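Local coordinates for putative hydrolase (PDB 3LHO), which is probably an iron-dependent dioxygenase of the 2-oxoadipate dioxygenase/decarboxylase family, likely converting 2-oxoadipate to 2-hydroxyglutarate, at residues A[108-119]-A[135-146]; A[62-70]-A[82-92]. All blocks are in the same frame, centred on the assembly; numbering follows the deposited sequence.

In the fold
Contact 1 (108-119 with 135-146) and contact 2 (62-70 with 82-92) follow one another along the chain and share no element; their centres are 31 Å apart and their nearest atoms about 17 Å. Both are partly buried, but they are built differently. Contact 1 joins two helices and the loops at their ends, mostly through apolar side chains around W136, with a single direct hydrogen bond across. Contact 2 pairs strand 67-74, at one edge of the seven-stranded mixed sheet, with its hairpin partner, so backbone bonds dominate, supplemented by a salt bridge and a buried tyrosine. The side chain of H83 lies about 10 Å from the nickel ion held by H41, H165 and E235.

Contact 1 of 2, residues A[108-119]-A[135-146]; sequences VQKSIHGLIDQV and HWDVDKATYQAL
L115 lays its CB over one face of the W136 indole, 3.9 Å from the centroid of the five-membered ring and 17° off its normal, which meets the geometry of a CH-pi contact. The indole is held at its edge too: V119 CG2 lies 3.6 Å from W136 CZ3, near the ring plane. W136 reaches this place with CG between its backbone N and carbonyl carbon (chi1 45°), a crowded position. With an alanine here, the face under L115 CB and the edge beside V119 CG2 would be lost, which would probably open a gap and leave A157 O without the N-H of NE1.

Q118 crosses W136 at about a right angle and ties two backbones together. Its OE1 accepts from D137 N at 3.0 Å, while its NE2 gives a nearly straight bond (172°) to G114 O, so both ends of the amide are fixed.

Farther along, S111 CB packs against T142 CG2 at 3.9 Å, and a water bridges S111 OG and T142 OG1. D139 caps the second helix by accepting from T142 N.

The axes of helices 108-116 and 140-146 pass 10.0 Å apart; helix 151-159 touches L115 and, in one of its two conformers, L146, while I112 and I116 reach F47 on strand 39-47.

Contact 2 of 2, residues A[62-70]-A[82-92]; sequences TSIGYVDSG and KHFEHPDPKQP. With GOL (glycerol), chain G.
Y66 leads into strand 67-70 of a beta hairpin, whose antiparallel partner 82-85 continues into the loop that receives the tyrosine ring. From the backbone outward, Y66 CB lies against F84 CB, and CD2 passes 3.5 Å from E85 C. The ring then slides beneath H86: H86 CB stands over one face, 3.7 Å from the ring centroid and 15° off the normal, and the imidazole turns its edge toward that face, an edge-to-face pair with planes at 62°. Y66 CE1 lies 3.8 Å from H86 CD2, and CZ lies under H86 CB at 3.6 Å. At the tip, OH donates to P92 O at 2.6 Å in the carbonyl plane, and F10 of helix 6-20 packs on the same tyrosine.

V67 and E85 form an antiparallel hydrogen-bonded pair, V67 N to E85 O and E85 N to V67 O; D68 with F84 is a non-hydrogen-bonded one. S69 and G70 both face H83, a classic beta bulge, and S69 N donates to H83 O. S69 CB sits over the H83 ring, whose NE2 is bound in the ring plane to E85 OE2 (2.8 Å, 169°), while ND1 is hydrogen-bonded to Y72 OH, fixing the imidazole from two sides.

K82 bends at chi3 and chi4 to bring NZ 2.7 Å from D68 OD2, and NZ also forms a salt bridge with D71. A glycerol, probably from the crystallisation liquor, lies at the open end of the hairpin, beside the 62-65 turn: its O3 donates to I64 O and accepts from H86 NE2 at 3.0 Å.

Contact 1 of 2, residues A[108-119]-A[135-146]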
loop_
_atom_site.group_PDB
_atom_site.type_symbol
_atom_site.label_atom_id
_atom_site.label_comp_id
_atom_site.label_asym_id
_atom_site.label_seq_id
_atom_site.Cartn_x
_atom_site.Cartn_y
_atom_site.Cartn_z
ATOM N N VAL A 108 3.956 -18.245 15.057
ATOM C CA VAL A 108 3.450 -17.090 14.317
ATOM C C VAL A 108 2.076 -17.373 13.624
ATOM O O VAL A 108 1.191 -16.516 13.597
ATOM C CB VAL A 108 4.512 -16.615 13.313
ATOM C CG1 VAL A 108 3.905 -15.695 12.268
ATOM C CG2 VAL A 108 5.633 -15.904 14.088
ATOM N N GLN A 109 1.931 -18.576 13.073
ATOM C CA GLN A 109 0.708 -18.973 12.397
ATOM C C GLN A 109 -0.443 -18.895 13.385
ATOM O O GLN A 109 -1.471 -18.322 13.089
ATOM C CB GLN A 109 0.825 -20.383 11.816
ATOM C CG GLN A 109 1.924 -20.584 10.758
ATOM C CD GLN A 109 1.742 -21.838 9.956
ATOM O OE1 GLN A 109 0.620 -22.215 9.666
ATOM N NE2 GLN A 109 2.861 -22.513 9.584
ATOM N N LYS A 110 -0.243 -19.426 14.594
ATOM C CA LYS A 110 -1.285 -19.390 15.613
ATOM C C LYS A 110 -1.614 -17.956 15.974
ATOM O O LYS A 110 -2.805 -17.615 16.128
ATOM C CB LYS A 110 -0.864 -20.189 16.860
ATOM C CG LYS A 110 -1.820 -20.064 18.072
ATOM C CD LYS A 110 -1.578 -21.169 19.131
ATOM C CE LYS A 110 -2.602 -21.090 20.275
ATOM N NZ LYS A 110 -2.636 -22.342 21.127
ATOM N N SER A 111 -0.594 -17.102 16.103
ATOM C CA SER A 111 -0.850 -15.715 16.484
ATOM C C SER A 111 -1.648 -14.972 15.415
ATOM O O SER A 111 -2.555 -14.222 15.743
ATOM C CB SER A 111 0.445 -14.955 16.777
ATOM O OG SER A 111 0.947 -15.366 18.041
ATOM N N ILE A 112 -1.293 -15.184 14.153
ATOM C CA ILE A 112 -1.952 -14.507 13.035
ATOM C C ILE A 112 -3.396 -14.994 12.974
ATOM O O ILE A 112 -4.313 -14.160 12.938
ATOM C CB ILE A 112 -1.236 -14.717 11.710
ATOM C CG1 ILE A 112 0.104 -13.959 11.712
ATOM C CG2 ILE A 112 -2.091 -14.274 10.497
ATOM C CD1 ILE A 112 1.047 -14.378 10.564
ATOM N N HIS A 113 -3.610 -16.314 13.057
ATOM C CA HIS A 113 -4.993 -16.826 13.091
ATOM C C HIS A 113 -5.787 -16.246 14.223
ATOM O O HIS A 113 -6.975 -15.935 14.064
ATOM C CB HIS A 113 -5.059 -18.339 13.133
ATOM C CG HIS A 113 -4.877 -18.956 11.802
ATOM N ND1 HIS A 113 -5.904 -19.048 10.887
ATOM C CD2 HIS A 113 -3.783 -19.474 11.208
ATOM C CE1 HIS A 113 -5.450 -19.638 9.794
ATOM N NE2 HIS A 113 -4.159 -19.878 9.953
ATOM N N GLY A 114 -5.134 -16.032 15.357
ATOM C CA GLY A 114 -5.786 -15.459 16.504
ATOM C C GLY A 114 -6.285 -14.052 16.308
ATOM O O GLY A 114 -7.316 -13.659 16.885
ATOM N N LEU A 115 -5.556 -13.265 15.510
ATOM C CA LEU A 115 -5.991 -11.896 15.208
ATOM C C LEU A 115 -7.164 -11.928 14.233
ATOM O O LEU A 115 -8.137 -11.230 14.413
ATOM C CB LEU A 115 -4.825 -11.095 14.609
ATOM C CG LEU A 115 -3.473 -11.083 15.382
ATOM C CD1 LEU A 115 -2.478 -10.182 14.686
ATOM C CD2 LEU A 115 -3.612 -10.637 16.819
ATOM N N ILE A 116 -7.054 -12.741 13.195
ATOM C CA ILE A 116 -8.097 -12.773 12.157
ATOM C C ILE A 116 -9.384 -13.421 12.656
ATOM O O ILE A 116 -10.447 -13.085 12.188
ATOM C CB ILE A 116 -7.594 -13.434 10.884
ATOM C CG1 ILE A 116 -6.341 -12.680 10.357
ATOM C CG2 ILE A 116 -8.710 -13.486 9.806
ATOM C CD1 ILE A 116 -6.597 -11.206 10.105
ATOM N N ASP A 117 -9.290 -14.309 13.655
ATOM C CA ASP A 117 -10.471 -14.883 14.276
ATOM C C ASP A 117 -11.278 -13.772 14.856
ATOM O O ASP A 117 -12.482 -13.907 15.008
ATOM C CB ASP A 117 -10.130 -15.858 15.408
ATOM C CG ASP A 117 -9.673 -17.190 14.913
ATOM O OD1 ASP A 117 -9.760 -17.449 13.702
ATOM O OD2 ASP A 117 -9.166 -17.960 15.756
ATOM N N GLN A 118 -10.661 -12.656 15.196
ATOM C CA GLN A 118 -11.458 -11.559 15.798
ATOM C C GLN A 118 -12.200 -10.665 14.804
ATOM O O GLN A 118 -13.063 -9.846 15.211
ATOM C CB GLN A 118 -10.580 -10.705 16.702
ATOM C CG GLN A 118 -10.027 -11.457 17.909
ATOM C CD GLN A 118 -8.915 -10.684 18.615
ATOM O OE1 GLN A 118 -9.157 -9.631 19.204
ATOM N NE2 GLN A 118 -7.685 -11.219 18.574
ATOM N N VAL A 119 -11.865 -10.795 13.524
ATOM C CA VAL A 119 -12.548 -10.065 12.454
ATOM C C VAL A 119 -13.970 -10.633 12.244
ATOM O O VAL A 119 -14.147 -11.809 11.935
ATOM C CB VAL A 119 -11.789 -10.159 11.124
ATOM C CG1 VAL A 119 -12.584 -9.439 9.992
ATOM C CG2 VAL A 119 -10.353 -9.591 11.255
ATOM N N HIS A 135 -9.065 -4.845 13.778
ATOM C CA HIS A 135 -10.273 -5.484 14.294
ATOM C C HIS A 135 -9.988 -6.365 15.535
ATOM O O HIS A 135 -10.897 -7.033 16.044
ATOM C CB HIS A 135 -10.896 -6.353 13.213
ATOM C CG HIS A 135 -11.423 -5.591 12.031
ATOM N ND1 HIS A 135 -12.774 -5.479 11.754
ATOM C CD2 HIS A 135 -10.778 -4.948 11.026
ATOM C CE1 HIS A 135 -12.934 -4.782 10.637
ATOM N NE2 HIS A 135 -11.739 -4.443 10.179
ATOM N N TRP A 136 -8.733 -6.368 15.998
ATOM C CA TRP A 136 -8.255 -7.315 17.002
ATOM C C TRP A 136 -7.476 -6.581 18.084
ATOM O O TRP A 136 -6.900 -5.539 17.830
ATOM C CB TRP A 136 -7.353 -8.398 16.354
ATOM C CG TRP A 136 -6.388 -7.806 15.420
ATOM C CD1 TRP A 136 -5.178 -7.247 15.742
ATOM C CD2 TRP A 136 -6.540 -7.658 14.007
ATOM N NE1 TRP A 136 -4.573 -6.751 14.619
ATOM C CE2 TRP A 136 -5.382 -6.985 13.535
ATOM C CE3 TRP A 136 -7.544 -8.017 13.089
ATOM C CZ2 TRP A 136 -5.192 -6.683 12.193
ATOM C CZ3 TRP A 136 -7.369 -7.703 11.766
ATOM C CH2 TRP A 136 -6.182 -7.048 11.320
ATOM N N ASP A 137 -7.562 -7.102 19.300
ATOM C CA ASP A 137 -6.600 -6.811 20.373
ATOM C C ASP A 137 -5.285 -7.510 20.061
ATOM O O ASP A 137 -5.264 -8.652 19.595
ATOM C CB ASP A 137 -7.092 -7.348 21.699
ATOM C CG ASP A 137 -8.301 -6.611 22.181
ATOM O OD1 ASP A 137 -8.332 -5.385 21.973
ATOM O OD2 ASP A 137 -9.219 -7.255 22.711
ATOM N N VAL A 138 -4.190 -6.825 20.325
ATOM C CA VAL A 138 -2.884 -7.434 20.139
ATOM C C VAL A 138 -1.927 -6.854 21.176
ATOM O O VAL A 138 -1.997 -5.654 21.502
ATOM C CB VAL A 138 -2.404 -7.249 18.684
ATOM C CG1 VAL A 138 -2.478 -5.798 18.237
ATOM C CG2 VAL A 138 -1.004 -7.849 18.483
ATOM N N ASP A 139 -1.056 -7.709 21.701
ATOM C CA ASP A 139 -0.072 -7.275 22.718
ATOM C C ASP A 139 1.337 -7.135 22.117
ATOM O O ASP A 139 1.592 -7.542 20.975
ATOM C CB ASP A 139 -0.056 -8.187 23.967
ATOM C CG ASP A 139 0.389 -9.624 23.685
ATOM O OD1 ASP A 139 0.899 -9.958 22.595
ATOM O OD2 ASP A 139 0.170 -10.443 24.592
ATOM N N LYS A 140 2.245 -6.576 22.905
ATOM C CA LYS A 140 3.575 -6.234 22.406
ATOM C C LYS A 140 4.361 -7.474 22.050
ATOM O O LYS A 140 5.065 -7.473 21.043
ATOM C CB LYS A 140 4.344 -5.379 23.431
ATOM C CG LYS A 140 3.702 -3.998 23.661
ATOM C CD LYS A 140 4.563 -3.074 24.527
ATOM C CE LYS A 140 4.499 -3.409 25.960
ATOM N NZ LYS A 140 5.484 -2.561 26.735
ATOM N N ALA A 141 4.233 -8.537 22.853
ATOM C CA ALA A 141 5.002 -9.768 22.628
ATOM C C ALA A 141 4.576 -10.420 21.329
ATOM O O ALA A 141 5.420 -11.005 20.609
ATOM C CB ALA A 141 4.820 -10.767 23.814
ATOM N N THR A 142 3.284 -10.332 21.027
ATOM C CA THR A 142 2.748 -10.862 19.744
ATOM C C THR A 142 3.298 -10.084 18.561
ATOM O O THR A 142 3.791 -10.672 17.591
ATOM C CB THR A 142 1.213 -10.891 19.744
ATOM O OG1 THR A 142 0.765 -11.787 20.766
ATOM C CG2 THR A 142 0.670 -11.387 18.390
ATOM N N TYR A 143 3.232 -8.754 18.648
ATOM C CA TYR A 143 3.849 -7.895 17.668
ATOM C C TYR A 143 5.307 -8.240 17.433
ATOM O O TYR A 143 5.714 -8.374 16.286
ATOM C CB TYR A 143 3.715 -6.434 18.065
ATOM C CG TYR A 143 4.385 -5.494 17.122
ATOM C CD1 TYR A 143 3.837 -5.222 15.882
ATOM C CD2 TYR A 143 5.555 -4.825 17.474
ATOM C CE1 TYR A 143 4.452 -4.309 14.994
ATOM C CE2 TYR A 143 6.189 -3.926 16.576
ATOM C CZ TYR A 143 5.617 -3.667 15.340
ATOM O OH TYR A 143 6.227 -2.796 14.444
ATOM N N GLN A 144 6.089 -8.415 18.510
ATOM C CA GLN A 144 7.518 -8.757 18.358
ATOM C C GLN A 144 7.779 -10.104 17.721
ATOM O O GLN A 144 8.739 -10.240 16.948
ATOM C CB GLN A 144 8.242 -8.767 19.728
ATOM C CG GLN A 144 8.471 -7.377 20.290
ATOM C CD GLN A 144 9.462 -6.588 19.456
ATOM O OE1 GLN A 144 10.394 -7.164 18.875
ATOM N NE2 GLN A 144 9.257 -5.268 19.373
ATOM N N ALA A 145 6.970 -11.103 18.081
ATOM C CA ALA A 145 7.104 -12.469 17.524
ATOM C C ALA A 145 6.868 -12.416 16.011
ATOM O O ALA A 145 7.602 -13.011 15.254
ATOM C CB ALA A 145 6.124 -13.459 18.205
ATOM N N LEU A 146 5.846 -11.672 15.582
ATOM C CA LEU A 146 5.583 -11.500 14.143
ATOM C C LEU A 146 6.752 -10.773 13.479
ATOM O O LEU A 146 7.285 -11.225 12.432
ATOM C CB LEU A 146 4.264 -10.741 13.909
ATOM C CG LEU A 146 2.998 -11.600 13.711
ATOM C CD1 LEU A 146 2.685 -12.525 14.906
ATOM C CD2 LEU A 146 1.804 -10.686 13.405
HETATM O O HOH W 1 -0.579 -14.206 19.742
HETATM O O HOH W 2 -13.621 -6.843 15.671
#

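Contact 2 of 2, residues A[62-70]-A[82-92]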
loop_
_atom_site.group_PDB
_atom_site.type_symbol
_atom_site.label_atom_id
_atom_site.label_comp_id
_atom_site.label_asym_id
_atom_site.label_seq_id
_atom_site.Cartn_x
_atom_site.Cartn_y
_atom_site.Cartn_z
ATOM N N THR A 62 -13.216 -4.943 -7.951
ATOM C CA THR A 62 -13.792 -5.592 -9.134
ATOM C C THR A 62 -15.288 -5.309 -9.216
ATOM O O THR A 62 -15.840 -5.254 -10.299
ATOM C CB THR A 62 -13.551 -7.082 -9.167
ATOM O OG1 THR A 62 -14.113 -7.674 -7.984
ATOM C CG2 THR A 62 -12.065 -7.376 -9.289
ATOM N N SER A 63 -15.916 -5.019 -8.084
ATOM C CA SER A 63 -17.329 -4.690 -8.087
ATOM C C SER A 63 -17.638 -3.317 -8.713
ATOM O O SER A 63 -18.786 -3.056 -9.054
ATOM C CB SER A 63 -17.840 -4.749 -6.666
ATOM O OG SER A 63 -17.318 -3.654 -5.931
ATOM N N ILE A 64 -16.639 -2.442 -8.855
ATOM C CA ILE A 64 -16.830 -1.114 -9.431
ATOM C C ILE A 64 -15.957 -0.914 -10.690
ATOM O O ILE A 64 -15.550 0.220 -11.015
ATOM C CB ILE A 64 -16.543 -0.001 -8.403
ATOM C CG1 ILE A 64 -15.119 -0.132 -7.796
ATOM C CG2 ILE A 64 -17.599 -0.024 -7.276
ATOM C CD1 ILE A 64 -14.746 0.994 -6.914
ATOM N N GLY A 65 -15.606 -2.014 -11.348
ATOM C CA GLY A 65 -14.978 -1.948 -12.661
ATOM C C GLY A 65 -13.534 -2.336 -12.837
ATOM O O GLY A 65 -13.078 -2.408 -13.963
ATOM N N TYR A 66 -12.804 -2.603 -11.747
ATOM C CA TYR A 66 -11.429 -3.062 -11.892
ATOM C C TYR A 66 -11.368 -4.443 -12.473
ATOM O O TYR A 66 -12.211 -5.301 -12.217
ATOM C CB TYR A 66 -10.669 -2.992 -10.536
ATOM C CG TYR A 66 -10.166 -1.612 -10.201
ATOM C CD1 TYR A 66 -10.996 -0.627 -9.624
ATOM C CD2 TYR A 66 -8.860 -1.251 -10.507
ATOM C CE1 TYR A 66 -10.479 0.691 -9.350
ATOM C CE2 TYR A 66 -8.355 0.024 -10.229
ATOM C CZ TYR A 66 -9.163 1.002 -9.679
ATOM O OH TYR A 66 -8.578 2.252 -9.468
ATOM N N VAL A 67 -10.321 -4.689 -13.231
ATOM C CA VAL A 67 -10.125 -5.947 -13.913
ATOM C C VAL A 67 -8.775 -6.519 -13.496
ATOM O O VAL A 67 -7.794 -5.787 -13.443
ATOM C CB VAL A 67 -10.139 -5.743 -15.434
ATOM C CG1 VAL A 67 -9.833 -7.067 -16.166
ATOM C CG2 VAL A 67 -11.498 -5.129 -15.881
ATOM N N ASP A 68 -8.760 -7.809 -13.202
ATOM C CA ASP A 68 -7.565 -8.564 -12.912
ATOM C C ASP A 68 -6.572 -8.426 -14.059
ATOM O O ASP A 68 -6.902 -8.764 -15.175
ATOM C CB ASP A 68 -7.994 -10.027 -12.709
ATOM C CG ASP A 68 -6.868 -10.909 -12.294
ATOM O OD1 ASP A 68 -5.698 -10.427 -12.184
ATOM O OD2 ASP A 68 -7.168 -12.094 -12.060
ATOM N N SER A 69 -5.371 -7.921 -13.785
ATOM C CA SER A 69 -4.422 -7.515 -14.810
ATOM C C SER A 69 -2.999 -8.042 -14.616
ATOM O O SER A 69 -2.151 -7.755 -15.440
ATOM C CB SER A 69 -4.370 -5.978 -14.922
ATOM O OG SER A 69 -5.638 -5.442 -15.309
ATOM N N GLY A 70 -2.711 -8.787 -13.551
ATOM C CA GLY A 70 -1.328 -9.275 -13.325
ATOM C C GLY A 70 -1.223 -10.114 -12.062
ATOM O O GLY A 70 -1.858 -9.776 -11.080
ATOM N N LYS A 82 -1.521 -9.608 -6.795
ATOM C CA LYS A 82 -2.130 -9.328 -8.105
ATOM C C LYS A 82 -2.287 -7.807 -8.197
ATOM O O LYS A 82 -2.359 -7.110 -7.134
ATOM C CB LYS A 82 -3.528 -9.959 -8.224
ATOM C CG LYS A 82 -3.668 -11.493 -8.006
ATOM C CD LYS A 82 -5.168 -11.955 -7.931
ATOM C CE LYS A 82 -5.879 -11.940 -9.251
ATOM N NZ LYS A 82 -5.298 -12.869 -10.302
ATOM N N HIS A 83 -2.341 -7.308 -9.435
ATOM C CA HIS A 83 -2.749 -5.942 -9.663
ATOM C C HIS A 83 -3.965 -5.901 -10.566
ATOM O O HIS A 83 -4.206 -6.824 -11.354
ATOM C CB HIS A 83 -1.565 -5.044 -10.128
ATOM C CG HIS A 83 -1.490 -4.818 -11.601
ATOM N ND1 HIS A 83 -0.685 -5.571 -12.439
ATOM C CD2 HIS A 83 -2.086 -3.884 -12.380
ATOM C CE1 HIS A 83 -0.828 -5.119 -13.682
ATOM N NE2 HIS A 83 -1.670 -4.088 -13.670
ATOM N N PHE A 84 -4.757 -4.829 -10.353
ATOM C CA PHE A 84 -6.020 -4.570 -11.022
ATOM C C PHE A 84 -5.983 -3.192 -11.683
ATOM O O PHE A 84 -5.401 -2.247 -11.131
ATOM C CB PHE A 84 -7.202 -4.653 -10.022
ATOM C CG PHE A 84 -7.257 -5.951 -9.269
ATOM C CD1 PHE A 84 -6.402 -6.163 -8.173
ATOM C CD2 PHE A 84 -8.103 -6.965 -9.663
ATOM C CE1 PHE A 84 -6.399 -7.363 -7.503
ATOM C CE2 PHE A 84 -8.124 -8.194 -8.987
ATOM C CZ PHE A 84 -7.266 -8.386 -7.891
ATOM N N GLU A 85 -6.627 -3.103 -12.855
ATOM C CA GLU A 85 -6.708 -1.896 -13.663
ATOM C C GLU A 85 -8.165 -1.515 -13.958
ATOM O O GLU A 85 -9.031 -2.402 -14.109
ATOM C CB GLU A 85 -5.991 -2.113 -14.989
ATOM C CG GLU A 85 -4.485 -2.270 -14.808
ATOM C CD GLU A 85 -3.746 -2.563 -16.099
ATOM O OE1 GLU A 85 -4.362 -2.480 -17.191
ATOM O OE2 GLU A 85 -2.537 -2.898 -15.998
ATOM N N HIS A 86 -8.416 -0.201 -13.971
ATOM C CA HIS A 86 -9.745 0.367 -14.208
ATOM C C HIS A 86 -9.771 0.914 -15.662
ATOM O O HIS A 86 -8.710 1.296 -16.201
ATOM C CB HIS A 86 -10.025 1.464 -13.187
ATOM C CG HIS A 86 -11.430 1.958 -13.184
ATOM N ND1 HIS A 86 -11.878 2.929 -14.051
ATOM C CD2 HIS A 86 -12.493 1.623 -12.409
ATOM C CE1 HIS A 86 -13.157 3.182 -13.807
ATOM N NE2 HIS A 86 -13.557 2.400 -12.814
ATOM N N PRO A 87 -10.950 0.886 -16.317
ATOM C CA PRO A 87 -11.008 1.402 -17.715
ATOM C C PRO A 87 -10.652 2.897 -17.860
ATOM O O PRO A 87 -10.214 3.330 -18.932
ATOM C CB PRO A 87 -12.457 1.131 -18.152
ATOM C CG PRO A 87 -13.200 0.633 -16.930
ATOM C CD PRO A 87 -12.176 0.138 -15.945
ATOM N N ASP A 88 -10.857 3.671 -16.794
ATOM C CA ASP A 88 -10.434 5.072 -16.732
ATOM C C ASP A 88 -8.958 5.189 -16.304
ATOM O O ASP A 88 -8.596 4.879 -15.140
ATOM C CB ASP A 88 -11.327 5.794 -15.740
ATOM C CG ASP A 88 -11.016 7.283 -15.600
ATOM O OD1 ASP A 88 -10.060 7.802 -16.193
ATOM O OD2 ASP A 88 -11.734 7.915 -14.824
ATOM N N PRO A 89 -8.098 5.660 -17.222
ATOM C CA PRO A 89 -6.655 5.760 -16.913
ATOM C C PRO A 89 -6.299 6.749 -15.810
ATOM O O PRO A 89 -5.215 6.662 -15.270
ATOM C CB PRO A 89 -6.041 6.200 -18.245
ATOM C CG PRO A 89 -7.111 7.012 -18.864
ATOM C CD PRO A 89 -8.399 6.261 -18.541
ATOM N N LYS A 90 -7.201 7.662 -15.432
ATOM C CA LYS A 90 -6.961 8.529 -14.273
ATOM C C LYS A 90 -6.963 7.764 -12.937
ATOM O O LYS A 90 -6.460 8.274 -11.945
ATOM C CB LYS A 90 -8.024 9.620 -14.165
ATOM C CG LYS A 90 -7.989 10.652 -15.297
ATOM C CD LYS A 90 -8.878 11.861 -14.962
ATOM C CE LYS A 90 -8.970 12.868 -16.121
ATOM N NZ LYS A 90 -9.914 12.449 -17.210
ATOM N N GLN A 91 -7.594 6.589 -12.911
ATOM C CA GLN A 91 -7.746 5.850 -11.681
ATOM C C GLN A 91 -6.474 5.065 -11.405
ATOM O O GLN A 91 -5.786 4.628 -12.321
ATOM C CB GLN A 91 -8.999 4.957 -11.714
ATOM C CG GLN A 91 -10.336 5.714 -11.869
ATOM C CD GLN A 91 -10.605 6.663 -10.742
ATOM O OE1 GLN A 91 -10.072 6.521 -9.641
ATOM N NE2 GLN A 91 -11.424 7.651 -11.007
ATOM N N PRO A 92 -6.119 4.938 -10.126
ATOM C CA PRO A 92 -4.914 4.220 -9.821
ATOM C C PRO A 92 -4.999 2.723 -10.138
ATOM O O PRO A 92 -6.068 2.121 -10.038
ATOM C CB PRO A 92 -4.767 4.449 -8.304
ATOM C CG PRO A 92 -6.099 4.828 -7.819
ATOM C CD PRO A 92 -6.733 5.555 -8.939
HETATM C C1 GOL G . -17.958 0.115 -14.296
HETATM O O1 GOL G . -17.370 -0.384 -15.489
HETATM C C2 GOL G . -17.668 1.613 -14.182
HETATM O O2 GOL G . -16.434 1.860 -14.822
HETATM C C3 GOL G . -17.748 2.132 -12.724
HETATM O O3 GOL G . -16.526 2.639 -12.179
#